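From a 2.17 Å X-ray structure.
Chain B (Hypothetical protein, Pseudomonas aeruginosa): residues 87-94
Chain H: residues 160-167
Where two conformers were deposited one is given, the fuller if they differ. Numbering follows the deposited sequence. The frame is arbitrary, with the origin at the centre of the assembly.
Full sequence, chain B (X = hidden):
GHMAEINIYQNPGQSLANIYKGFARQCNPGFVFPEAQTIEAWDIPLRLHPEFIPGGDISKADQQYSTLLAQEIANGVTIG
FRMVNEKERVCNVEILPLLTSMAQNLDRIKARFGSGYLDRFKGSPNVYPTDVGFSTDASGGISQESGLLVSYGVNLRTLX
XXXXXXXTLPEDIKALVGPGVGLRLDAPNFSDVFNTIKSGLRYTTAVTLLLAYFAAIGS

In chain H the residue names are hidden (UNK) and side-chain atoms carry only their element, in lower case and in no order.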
# COMPACT_ATOMS: atom_id res chain seq x y z
N LYS B 87 0.40 5.92 36.76
CA LYS B 87 1.17 7.08 37.18
C LYS B 87 2.60 7.14 36.63
O LYS B 87 3.09 8.23 36.29
CB LYS B 87 1.19 7.21 38.71
CG LYS B 87 1.52 8.61 39.14
CD LYS B 87 1.81 8.68 40.60
CE LYS B 87 2.46 10.00 40.95
NZ LYS B 87 3.36 9.83 42.14
N GLU B 88 3.26 5.99 36.53
CA GLU B 88 4.65 5.97 36.07
C GLU B 88 4.82 6.32 34.57
O GLU B 88 5.75 7.06 34.21
CB GLU B 88 5.31 4.63 36.40
CG GLU B 88 6.82 4.66 36.20
CD GLU B 88 7.53 3.54 36.90
OE1 GLU B 88 7.12 3.18 38.04
OE2 GLU B 88 8.50 3.01 36.30
N ARG B 89 3.91 5.81 33.74
CA ARG B 89 3.85 6.13 32.32
C ARG B 89 3.45 7.60 32.14
O ARG B 89 4.11 8.34 31.41
CB ARG B 89 2.85 5.21 31.61
CG ARG B 89 2.93 5.21 30.07
CD ARG B 89 2.17 4.03 29.45
NE ARG B 89 2.48 2.75 30.11
CZ ARG B 89 2.21 1.54 29.62
NH1 ARG B 89 1.62 1.39 28.44
NH2 ARG B 89 2.54 0.46 30.32
N VAL B 90 2.38 8.01 32.82
CA VAL B 90 1.92 9.41 32.82
C VAL B 90 3.06 10.39 33.18
O VAL B 90 3.30 11.35 32.46
CB VAL B 90 0.68 9.63 33.76
CG1 VAL B 90 0.33 11.09 33.86
CG2 VAL B 90 -0.53 8.87 33.25
N CYS B 91 3.78 10.09 34.26
CA CYS B 91 4.79 11.02 34.77
C CYS B 91 6.11 11.04 33.99
O CYS B 91 6.57 12.11 33.60
CB CYS B 91 5.00 10.82 36.28
SG CYS B 91 3.57 11.46 37.27
N ASN B 92 6.69 9.87 33.73
CA ASN B 92 8.06 9.77 33.22
C ASN B 92 8.22 9.59 31.72
O ASN B 92 9.34 9.64 31.21
CB ASN B 92 8.80 8.62 33.89
CG ASN B 92 9.05 8.85 35.35
OD1 ASN B 92 9.28 9.99 35.79
ND2 ASN B 92 8.99 7.78 36.12
N VAL B 93 7.11 9.32 31.03
CA VAL B 93 7.12 9.19 29.56
C VAL B 93 6.34 10.38 28.97
O VAL B 93 6.79 11.03 28.01
CB VAL B 93 6.48 7.85 29.11
CG1 VAL B 93 6.56 7.65 27.59
CG2 VAL B 93 7.14 6.69 29.82
N GLU B 94 5.20 10.68 29.57
CA GLU B 94 4.30 11.64 29.00
C GLU B 94 4.57 13.07 29.47
O GLU B 94 4.80 13.95 28.64
CB GLU B 94 2.84 11.20 29.24
CG GLU B 94 2.54 9.77 28.75
CD GLU B 94 1.08 9.35 28.97
OE1 GLU B 94 0.78 8.13 28.96
OE2 GLU B 94 0.22 10.25 29.18
N UNK H 160 14.20 2.65 25.33
CA UNK H 160 13.60 3.90 25.82
C UNK H 160 12.84 3.74 27.16
O UNK H 160 12.35 2.64 27.48
c UNK H 160 13.15 4.63 23.35
o UNK H 160 11.36 3.85 24.82
c UNK H 160 12.61 4.55 24.80
N UNK H 161 12.74 4.84 27.94
CA UNK H 161 11.83 4.96 29.09
C UNK H 161 10.42 4.37 28.88
O UNK H 161 9.93 3.64 29.72
c UNK H 161 13.59 6.03 27.81
c UNK H 161 11.74 6.48 29.32
c UNK H 161 12.74 7.12 28.38
N UNK H 162 9.78 4.71 27.77
CA UNK H 162 8.50 4.11 27.43
C UNK H 162 8.54 2.60 27.31
O UNK H 162 7.61 1.93 27.74
N UNK H 163 9.60 2.06 26.72
CA UNK H 163 9.72 0.62 26.54
C UNK H 163 9.99 -0.08 27.87
O UNK H 163 9.39 -1.11 28.17
c UNK H 163 10.86 -1.27 25.28
c UNK H 163 10.81 0.25 25.54
o UNK H 163 10.57 0.93 24.32
N UNK H 164 10.89 0.50 28.67
CA UNK H 164 11.16 0.00 30.02
C UNK H 164 9.89 -0.21 30.84
O UNK H 164 9.71 -1.26 31.44
c UNK H 164 14.99 -2.78 33.28
c UNK H 164 14.00 -1.66 31.37
c UNK H 164 12.60 0.43 32.06
n UNK H 164 13.02 0.17 34.26
c UNK H 164 13.44 -0.72 32.24
c UNK H 164 14.46 -1.87 34.16
c UNK H 164 14.77 -2.69 31.90
c UNK H 164 12.09 0.96 30.76
c UNK H 164 12.37 0.94 33.31
c UNK H 164 13.68 -0.85 33.63
N UNK H 165 8.99 0.77 30.84
CA UNK H 165 7.78 0.68 31.65
C UNK H 165 6.63 -0.06 30.96
O UNK H 165 5.57 -0.29 31.54
o UNK H 165 7.90 4.98 33.12
n UNK H 165 9.95 4.33 32.52
c UNK H 165 7.37 2.08 32.12
c UNK H 165 8.71 4.09 32.93
c UNK H 165 8.34 2.63 33.17
N UNK H 166 6.86 -0.46 29.71
CA UNK H 166 5.93 -1.34 29.02
C UNK H 166 6.31 -2.80 29.21
O UNK H 166 5.48 -3.66 29.03
c UNK H 166 5.90 -0.98 27.52
N UNK H 167 7.56 -3.05 29.60
CA UNK H 167 8.06 -4.42 29.83
C UNK H 167 7.54 -5.07 31.11
O UNK H 167 7.40 -4.41 32.15
c UNK H 167 12.68 -5.50 29.34
c UNK H 167 9.58 -4.42 29.84
se UNK H 167 12.13 -3.89 28.45
c UNK H 167 10.20 -4.23 28.45

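Position 160 carries three side-chain atoms, a carbon bearing one oxygen and one carbon, and it stays out of reach of chain B. That branching is threonine. Thr H160 sits at the N-cap of the short helix that follows, and its OG1 accepts from the backbone N of position 163 at 3.1 Å, closing the helix start.

Position 161 has three carbons that close a ring onto its own backbone N; its CB lies 4.4 Å from Asn B92 O, and its C lies 4.1 Å from Val B93 CG2. The ring makes it proline. Pro H161 suits a first helical turn, where its missing N-H costs no bond.

Position 162 has no side-chain atoms at all, and its CA approaches Val B93 CG2 to 3.8 Å; it is glycine. Gly H162 CA and Val B93 CA are 5.7 Å apart. A CB built here in ideal geometry would fall 3.6 Å from Val B93 CG1, a tight fit but not a clear clash.

Position 163 again shows a carbon carrying one oxygen and one carbon, pointing away from chain B. It is Thr H163, whose N supplies the capping bond.

Position 164 has one carbon leading to fused five- and six-membered rings with eight carbons and one nitrogen, the mark of tryptophan. Trp H164 points sideways and makes no contact with chain B.

Position 165 carries three carbons in a row, the third bearing one oxygen and one nitrogen, and that oxygen is 3.8 Å from both Asn B92 CB and Val B93 CG2: glutamine. Gln H165 points toward chain B and is the most heavily covered residue of the contact. Its CG lies 3.2 Å from Glu B88 OE2. As modelled, OE1 also stands 3.2 Å from Glu B88 O; both are acceptors, so no hydrogen bond joins them.

Position 166 has a single side-chain carbon, and its CA lies 4.1 Å from Arg B89 NH2; it is alanine. Beside Ala H166, the same Arg B89 NH2 lies 3.4 Å from Gln H165 O.

Position 167 is an unbranched run of two carbons, selenium and one carbon: selenomethionine. Met H167 points away and is buried.

The contact works by shape more than by polar pairing, with no clear hydrogen bond between the stretches. Val B93 packs against the glycine and its proline neighbour, while Gln H165 lies along the helix from Glu B88 to Val B93. The pattern to read is a bare glycine backbone beside a valine, next to a long glutamine side chain; the capped turn that carries them makes its capping bond within chain H.

Chain H (160-167) TPGTWQAM
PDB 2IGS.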